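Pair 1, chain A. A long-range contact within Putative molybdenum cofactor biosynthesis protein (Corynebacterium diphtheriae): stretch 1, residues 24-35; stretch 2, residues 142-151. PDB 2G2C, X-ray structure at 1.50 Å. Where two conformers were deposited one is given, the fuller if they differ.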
# COMPACT_ATOMS: atom_id res chain seq x y z
N ASN A 24 2.16 -9.20 13.79
CA ASN A 24 2.26 -8.54 12.50
C ASN A 24 2.70 -9.60 11.46
O ASN A 24 3.89 -9.87 11.30
CB ASN A 24 3.20 -7.36 12.57
CG ASN A 24 3.28 -6.58 11.26
OD1 ASN A 24 2.73 -6.99 10.21
ND2 ASN A 24 3.96 -5.44 11.31
N LYS A 25 1.72 -10.22 10.81
CA LYS A 25 2.03 -11.19 9.77
C LYS A 25 2.19 -10.55 8.39
O LYS A 25 2.79 -11.16 7.48
CB LYS A 25 0.94 -12.26 9.67
CG LYS A 25 0.84 -13.11 10.90
CD LYS A 25 -0.17 -14.23 10.65
CE LYS A 25 -0.39 -15.02 11.92
NZ LYS A 25 -1.84 -15.39 12.02
N ALA A 26 1.64 -9.35 8.23
CA ALA A 26 1.69 -8.69 6.92
C ALA A 26 3.09 -8.27 6.53
O ALA A 26 3.49 -8.38 5.35
CB ALA A 26 0.72 -7.48 6.89
N LEU A 27 3.83 -7.73 7.50
CA LEU A 27 5.19 -7.26 7.25
C LEU A 27 6.11 -8.37 6.68
O LEU A 27 6.70 -8.21 5.60
CB LEU A 27 5.77 -6.62 8.53
CG LEU A 27 7.25 -6.31 8.51
CD1 LEU A 27 7.64 -5.33 7.38
CD2 LEU A 27 7.64 -5.82 9.87
N PRO A 28 6.28 -9.48 7.42
CA PRO A 28 7.17 -10.54 6.89
C PRO A 28 6.68 -11.16 5.60
O PRO A 28 7.51 -11.53 4.75
CB PRO A 28 7.23 -11.59 8.02
CG PRO A 28 6.01 -11.34 8.84
CD PRO A 28 5.75 -9.82 8.75
N LEU A 29 5.37 -11.25 5.45
CA LEU A 29 4.81 -11.72 4.18
C LEU A 29 5.19 -10.76 3.03
O LEU A 29 5.74 -11.19 2.00
CB LEU A 29 3.29 -11.96 4.25
CG LEU A 29 2.60 -12.23 2.91
CD1 LEU A 29 3.18 -13.45 2.19
CD2 LEU A 29 1.13 -12.39 3.17
N LEU A 30 4.90 -9.47 3.22
CA LEU A 30 5.31 -8.47 2.18
C LEU A 30 6.81 -8.49 1.87
O LEU A 30 7.19 -8.37 0.70
CB LEU A 30 4.87 -7.05 2.57
CG LEU A 30 3.35 -6.88 2.44
CD1 LEU A 30 2.85 -5.73 3.32
CD2 LEU A 30 2.91 -6.71 0.95
N GLN A 31 7.64 -8.64 2.91
CA GLN A 31 9.09 -8.75 2.68
C GLN A 31 9.42 -9.96 1.80
O GLN A 31 10.28 -9.86 0.93
CB GLN A 31 9.84 -8.81 4.00
CG GLN A 31 9.82 -7.48 4.74
CD GLN A 31 10.41 -7.52 6.13
OE1 GLN A 31 11.31 -6.74 6.45
NE2 GLN A 31 9.93 -8.45 6.97
N ARG A 32 8.74 -11.10 2.01
CA ARG A 32 8.96 -12.27 1.15
C ARG A 32 8.51 -12.03 -0.30
O ARG A 32 9.19 -12.43 -1.27
CB ARG A 32 8.24 -13.52 1.73
CG ARG A 32 8.83 -14.00 3.04
CD ARG A 32 8.06 -15.14 3.68
NE ARG A 32 8.92 -15.69 4.74
CZ ARG A 32 8.66 -15.68 6.04
NH1 ARG A 32 7.49 -15.27 6.51
NH2 ARG A 32 9.59 -16.17 6.88
N LEU A 33 7.36 -11.37 -0.44
CA LEU A 33 6.83 -11.09 -1.78
C LEU A 33 7.74 -10.11 -2.53
O LEU A 33 7.88 -10.21 -3.76
CB LEU A 33 5.38 -10.58 -1.71
CG LEU A 33 4.43 -11.57 -1.04
CD1 LEU A 33 3.11 -10.92 -0.71
CD2 LEU A 33 4.20 -12.82 -1.92
N MSE A 34 8.35 -9.20 -1.77
CA MSE A 34 9.27 -8.21 -2.38
C MSE A 34 10.61 -8.78 -2.78
O MSE A 34 11.25 -8.28 -3.71
CB MSE A 34 9.50 -7.03 -1.43
CG MSE A 34 8.30 -6.18 -1.24
SE MSE A 34 8.64 -4.90 0.20
CE MSE A 34 7.16 -3.70 -0.22
N SER A 35 11.06 -9.83 -2.09
CA SER A 35 12.41 -10.36 -2.30
C SER A 35 12.44 -11.27 -3.53
O SER A 35 11.62 -12.17 -3.65
CB SER A 35 12.90 -11.09 -1.05
OG SER A 35 12.08 -12.21 -0.75
N SER A 142 -5.76 -9.39 5.54
CA SER A 142 -5.51 -10.84 5.48
C SER A 142 -4.33 -11.20 4.60
O SER A 142 -4.07 -10.58 3.56
CB SER A 142 -6.77 -11.56 5.00
OG SER A 142 -6.92 -11.39 3.61
N SER A 143 -3.66 -12.29 4.96
CA SER A 143 -2.56 -12.72 4.15
C SER A 143 -3.02 -13.09 2.74
O SER A 143 -2.35 -12.73 1.77
CB SER A 143 -1.80 -13.86 4.85
OG SER A 143 -1.21 -13.36 6.06
N GLY A 144 -4.15 -13.77 2.63
CA GLY A 144 -4.68 -14.12 1.30
C GLY A 144 -4.99 -12.90 0.47
O GLY A 144 -4.68 -12.85 -0.73
N GLY A 145 -5.55 -11.87 1.10
CA GLY A 145 -5.86 -10.62 0.39
C GLY A 145 -4.57 -9.94 -0.06
O GLY A 145 -4.50 -9.44 -1.18
N ILE A 146 -3.54 -9.92 0.78
CA ILE A 146 -2.25 -9.36 0.40
C ILE A 146 -1.65 -10.10 -0.80
O ILE A 146 -1.09 -9.49 -1.70
CB ILE A 146 -1.29 -9.43 1.60
CG1 ILE A 146 -1.72 -8.40 2.64
CG2 ILE A 146 0.14 -9.14 1.19
CD1 ILE A 146 -1.12 -8.64 4.03
N THR A 147 -1.71 -11.44 -0.78
CA THR A 147 -1.09 -12.20 -1.90
C THR A 147 -1.84 -11.99 -3.22
O THR A 147 -1.22 -11.96 -4.30
CB THR A 147 -0.96 -13.71 -1.60
OG1 THR A 147 -2.25 -14.30 -1.47
CG2 THR A 147 -0.16 -13.91 -0.31
N ASP A 148 -3.16 -11.83 -3.16
CA ASP A 148 -3.95 -11.52 -4.35
C ASP A 148 -3.65 -10.10 -4.88
O ASP A 148 -3.54 -9.88 -6.10
CB ASP A 148 -5.44 -11.68 -4.07
CG ASP A 148 -5.89 -13.13 -4.03
OD1 ASP A 148 -5.19 -14.03 -4.57
OD2 ASP A 148 -6.96 -13.38 -3.44
N THR A 149 -3.51 -9.16 -3.96
CA THR A 149 -3.15 -7.80 -4.39
C THR A 149 -1.79 -7.83 -5.07
O THR A 149 -1.60 -7.27 -6.15
CB THR A 149 -3.13 -6.84 -3.17
OG1 THR A 149 -4.49 -6.68 -2.74
CG2 THR A 149 -2.51 -5.51 -3.53
N TRP A 150 -0.83 -8.51 -4.42
CA TRP A 150 0.53 -8.58 -4.93
C TRP A 150 0.57 -9.24 -6.31
O TRP A 150 1.33 -8.83 -7.19
CB TRP A 150 1.42 -9.35 -3.94
CG TRP A 150 2.82 -9.18 -4.31
CD1 TRP A 150 3.61 -10.06 -5.02
CD2 TRP A 150 3.63 -8.03 -4.04
NE1 TRP A 150 4.85 -9.54 -5.16
CE2 TRP A 150 4.90 -8.30 -4.58
CE3 TRP A 150 3.40 -6.81 -3.39
CZ2 TRP A 150 5.96 -7.38 -4.50
CZ3 TRP A 150 4.46 -5.89 -3.29
CH2 TRP A 150 5.72 -6.18 -3.85
N ALA A 151 -0.22 -10.30 -6.50
CA ALA A 151 -0.24 -11.00 -7.79
C ALA A 151 -0.59 -10.09 -8.94
O ALA A 151 -0.13 -10.30 -10.07
CB ALA A 151 -1.22 -12.18 -7.74

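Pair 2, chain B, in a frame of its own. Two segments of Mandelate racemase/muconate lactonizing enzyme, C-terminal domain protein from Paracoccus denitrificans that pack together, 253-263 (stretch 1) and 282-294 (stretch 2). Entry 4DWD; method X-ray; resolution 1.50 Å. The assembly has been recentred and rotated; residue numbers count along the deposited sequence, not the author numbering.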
# COMPACT_ATOMS: atom_id res chain seq x y z
N THR B 253 -17.52 -14.25 -12.75
CA THR B 253 -16.46 -15.25 -12.63
C THR B 253 -15.92 -15.29 -11.21
O THR B 253 -16.05 -14.32 -10.45
CB THR B 253 -15.26 -14.97 -13.58
OG1 THR B 253 -14.59 -13.78 -13.14
CG2 THR B 253 -15.71 -14.81 -15.04
N LEU B 254 -15.29 -16.41 -10.88
CA LEU B 254 -14.67 -16.59 -9.58
C LEU B 254 -13.56 -15.57 -9.36
O LEU B 254 -13.40 -15.04 -8.26
CB LEU B 254 -14.12 -18.02 -9.48
CG LEU B 254 -13.54 -18.45 -8.14
CD1 LEU B 254 -14.63 -18.54 -7.08
CD2 LEU B 254 -12.81 -19.78 -8.29
N GLN B 255 -12.81 -15.27 -10.43
CA GLN B 255 -11.70 -14.31 -10.32
C GLN B 255 -12.20 -12.88 -10.16
O GLN B 255 -11.64 -12.11 -9.39
CB GLN B 255 -10.76 -14.42 -11.52
CG GLN B 255 -10.04 -15.75 -11.62
CD GLN B 255 -10.93 -16.85 -12.14
OE1 GLN B 255 -11.89 -16.59 -12.86
NE2 GLN B 255 -10.62 -18.09 -11.77
N ALA B 256 -13.27 -12.52 -10.88
CA ALA B 256 -13.87 -11.20 -10.67
C ALA B 256 -14.50 -11.12 -9.28
O ALA B 256 -14.49 -10.04 -8.68
CB ALA B 256 -14.90 -10.86 -11.76
N LEU B 257 -15.00 -12.23 -8.73
CA LEU B 257 -15.50 -12.18 -7.35
C LEU B 257 -14.35 -11.92 -6.38
O LEU B 257 -14.50 -11.16 -5.43
CB LEU B 257 -16.27 -13.45 -6.99
CG LEU B 257 -17.14 -13.34 -5.73
CD1 LEU B 257 -18.22 -12.31 -5.97
CD2 LEU B 257 -17.74 -14.70 -5.40
N LYS B 258 -13.21 -12.56 -6.63
CA LYS B 258 -12.01 -12.29 -5.85
C LYS B 258 -11.65 -10.80 -5.90
O LYS B 258 -11.34 -10.20 -4.86
CB LYS B 258 -10.87 -13.19 -6.36
CG LYS B 258 -9.52 -12.99 -5.68
CD LYS B 258 -8.64 -11.94 -6.38
CE LYS B 258 -8.23 -12.32 -7.80
NZ LYS B 258 -7.41 -11.25 -8.46
N ASP B 259 -11.69 -10.21 -7.09
CA ASP B 259 -11.36 -8.80 -7.25
C ASP B 259 -12.35 -7.90 -6.50
O ASP B 259 -11.94 -6.89 -5.91
CB ASP B 259 -11.32 -8.41 -8.73
CG ASP B 259 -10.09 -8.95 -9.45
OD1 ASP B 259 -9.06 -9.16 -8.79
OD2 ASP B 259 -10.15 -9.19 -10.67
N LEU B 260 -13.62 -8.28 -6.49
CA LEU B 260 -14.62 -7.51 -5.77
C LEU B 260 -14.34 -7.55 -4.26
O LEU B 260 -14.43 -6.54 -3.58
CB LEU B 260 -16.01 -8.05 -6.11
CG LEU B 260 -17.21 -7.31 -5.51
CD1 LEU B 260 -17.32 -5.90 -6.06
CD2 LEU B 260 -18.47 -8.10 -5.80
N ILE B 261 -13.97 -8.72 -3.76
CA ILE B 261 -13.62 -8.87 -2.35
C ILE B 261 -12.37 -8.03 -2.04
O ILE B 261 -12.34 -7.29 -1.05
CB ILE B 261 -13.42 -10.35 -2.01
CG1 ILE B 261 -14.78 -11.06 -2.06
CG2 ILE B 261 -12.75 -10.51 -0.66
CD1 ILE B 261 -14.65 -12.57 -1.95
N LEU B 262 -11.35 -8.12 -2.89
CA LEU B 262 -10.12 -7.38 -2.61
C LEU B 262 -10.35 -5.86 -2.63
O LEU B 262 -9.66 -5.12 -1.93
CB LEU B 262 -8.97 -7.81 -3.52
CG LEU B 262 -8.41 -9.23 -3.37
CD1 LEU B 262 -7.17 -9.39 -4.26
CD2 LEU B 262 -8.11 -9.66 -1.94
N SER B 263 -11.34 -5.41 -3.40
CA SER B 263 -11.64 -3.99 -3.46
C SER B 263 -12.20 -3.45 -2.15
O SER B 263 -12.16 -2.24 -1.91
CB SER B 263 -12.63 -3.68 -4.59
OG SER B 263 -13.98 -3.93 -4.21
N MSE B 282 -20.85 -23.07 -5.18
CA MSE B 282 -20.14 -23.69 -4.05
C MSE B 282 -18.71 -23.19 -3.99
O MSE B 282 -18.19 -22.95 -2.90
CB MSE B 282 -20.20 -25.22 -4.08
CG MSE B 282 -21.63 -25.77 -3.92
SE MSE B 282 -22.38 -25.48 -2.12
CE MSE B 282 -21.30 -26.79 -1.15
N GLN B 283 -18.06 -23.02 -5.14
CA GLN B 283 -16.71 -22.44 -5.17
C GLN B 283 -16.72 -21.00 -4.68
O GLN B 283 -15.81 -20.59 -3.97
CB GLN B 283 -16.11 -22.52 -6.57
CG GLN B 283 -15.86 -23.95 -7.03
CD GLN B 283 -15.63 -24.07 -8.52
OE1 GLN B 283 -15.75 -23.09 -9.27
NE2 GLN B 283 -15.31 -25.28 -8.96
N CYS B 284 -17.72 -20.23 -5.08
CA CYS B 284 -17.83 -18.86 -4.62
C CYS B 284 -18.03 -18.79 -3.10
O CYS B 284 -17.46 -17.91 -2.44
CB CYS B 284 -18.97 -18.13 -5.33
SG CYS B 284 -18.66 -17.79 -7.08
N ALA B 285 -18.83 -19.71 -2.57
CA ALA B 285 -19.04 -19.78 -1.13
C ALA B 285 -17.72 -20.04 -0.41
O ALA B 285 -17.42 -19.41 0.60
CB ALA B 285 -20.07 -20.84 -0.78
N ALA B 286 -16.91 -20.93 -0.96
CA ALA B 286 -15.60 -21.24 -0.38
C ALA B 286 -14.70 -20.02 -0.41
O ALA B 286 -14.00 -19.74 0.56
CB ALA B 286 -14.94 -22.38 -1.14
N LEU B 287 -14.72 -19.29 -1.53
CA LEU B 287 -13.91 -18.08 -1.63
C LEU B 287 -14.35 -17.07 -0.57
O LEU B 287 -13.51 -16.42 0.06
CB LEU B 287 -14.03 -17.48 -3.04
CG LEU B 287 -13.27 -16.17 -3.28
CD1 LEU B 287 -11.76 -16.40 -3.25
CD2 LEU B 287 -13.69 -15.56 -4.61
N ALA B 288 -15.67 -16.90 -0.41
CA ALA B 288 -16.18 -15.97 0.61
C ALA B 288 -15.72 -16.39 2.00
O ALA B 288 -15.32 -15.53 2.81
CB ALA B 288 -17.70 -15.89 0.56
N HIS B 289 -15.78 -17.69 2.29
CA HIS B 289 -15.34 -18.21 3.60
C HIS B 289 -13.86 -18.00 3.82
O HIS B 289 -13.42 -17.68 4.93
CB HIS B 289 -15.71 -19.68 3.75
CG HIS B 289 -15.53 -20.22 5.14
ND1 HIS B 289 -16.08 -19.64 6.22
CD2 HIS B 289 -14.85 -21.35 5.61
CE1 HIS B 289 -15.75 -20.34 7.33
NE2 HIS B 289 -15.00 -21.38 6.96
N ALA B 290 -13.07 -18.15 2.77
CA ALA B 290 -11.63 -17.92 2.85
C ALA B 290 -11.30 -16.48 3.25
O ALA B 290 -10.32 -16.25 3.92
CB ALA B 290 -10.96 -18.24 1.51
N HIS B 291 -12.14 -15.54 2.81
CA HIS B 291 -11.89 -14.10 3.00
C HIS B 291 -12.71 -13.42 4.08
O HIS B 291 -12.55 -12.22 4.33
CB HIS B 291 -12.08 -13.35 1.68
CG HIS B 291 -10.95 -13.55 0.70
ND1 HIS B 291 -9.84 -12.77 0.69
CD2 HIS B 291 -10.79 -14.47 -0.33
CE1 HIS B 291 -9.02 -13.18 -0.29
NE2 HIS B 291 -9.59 -14.23 -0.91
N GLY B 292 -13.59 -14.18 4.74
CA GLY B 292 -14.41 -13.61 5.82
C GLY B 292 -15.46 -12.64 5.33
O GLY B 292 -15.71 -11.62 5.96
N VAL B 293 -16.07 -12.94 4.19
CA VAL B 293 -17.13 -12.09 3.67
C VAL B 293 -18.45 -12.85 3.69
O VAL B 293 -18.47 -14.08 3.54
CB VAL B 293 -16.81 -11.51 2.26
CG1 VAL B 293 -15.42 -10.89 2.18
CG2 VAL B 293 -16.99 -12.53 1.19
N GLU B 294 -19.53 -12.10 3.86
CA GLU B 294 -20.88 -12.67 3.82
C GLU B 294 -21.24 -13.15 2.42
O GLU B 294 -20.84 -12.56 1.43
CB GLU B 294 -21.92 -11.65 4.28
CG GLU B 294 -21.89 -11.29 5.76
CD GLU B 294 -22.93 -10.24 6.08
OE1 GLU B 294 -24.12 -10.59 6.22
OE2 GLU B 294 -22.56 -9.05 6.18

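Both pairs set two helices side by side, running in nearly the same direction. In pair 1 the axes of helices 26-34 and 143-151 approach to 10.5 Å at a signed crossing angle of -26°; in pair 2 the values for helices 254-263 and 282-291 are 10.4 Å and -25°. Superposing N, CA and C of 14 central residues gives an RMSD of 0.2 Å, and the surface buried is similar, 485 and 474 Å². Neither interface has a clear hydrogen bond across it, so the common problem is one of apolar packing.

The centre is solved in the same way. I146(A) matches L287(B), and each is a knob in a four-residue hole: A26(A), L29(A), L30(A) and L33(A) in pair 1, and the matched L254(B), L257(B), K258(B) and I261(B) in pair 2. The two knobs differ in branching and rotamer: I146(A) has chi1 m, L287(B) has chi1 t. CD1 of I146(A) reaches CB of A26(A) at 3.6 Å, while its CG2 lies 3.7 Å from CD2 of L30(A). In pair 2, CD2 of L287(B) lies 3.6 Å from the backbone N of K258(B) and 4.0 Å from CD1 of L254(B).

The walls of the hole differ more. A26(A) is covered over 21 Å², whereas the longer L254(B), whose end comes nearer the partner helix, is covered over 71 Å². At L30(A)/K258(B), one helical turn on, the end of L30(A) also comes nearer the partner, but the end of K258(B) leads away, and its NZ forms a salt bridge with OD1 of D259(B) at 2.7 Å. L29(A) and L257(B) share chi1 t and chi2 p, and meet matched small residues: CD2 of L29(A) is 3.7 Å from CB of S143(A), and CD2 of L257(B) is 3.6 Å from SG of C284(B).

Aromatic residues fill the C-terminal end of both contacts, W150(A) matching H291(B), with different rotamers (chi1 -168° and -74°). The indole of W150(A) takes CB of L33(A) over its face, 3.6 Å from the centroid of the W150(A) five-membered ring and 7° off the normal; CG of M34(A) lies 3.7 Å from CH2 of W150(A). W150(A) as a whole is covered over 104 Å². H291(B) as a whole is covered over 49 Å²: CG2 of I261(B) meets CB of H291(B) at 3.7 Å, and CD2 of L262(B) approaches CE1 of H291(B) at 4.0 Å, obliquely to the ring. V293(B), beyond the helix, adds CG2 at 3.9 Å from CD1 of I261(B).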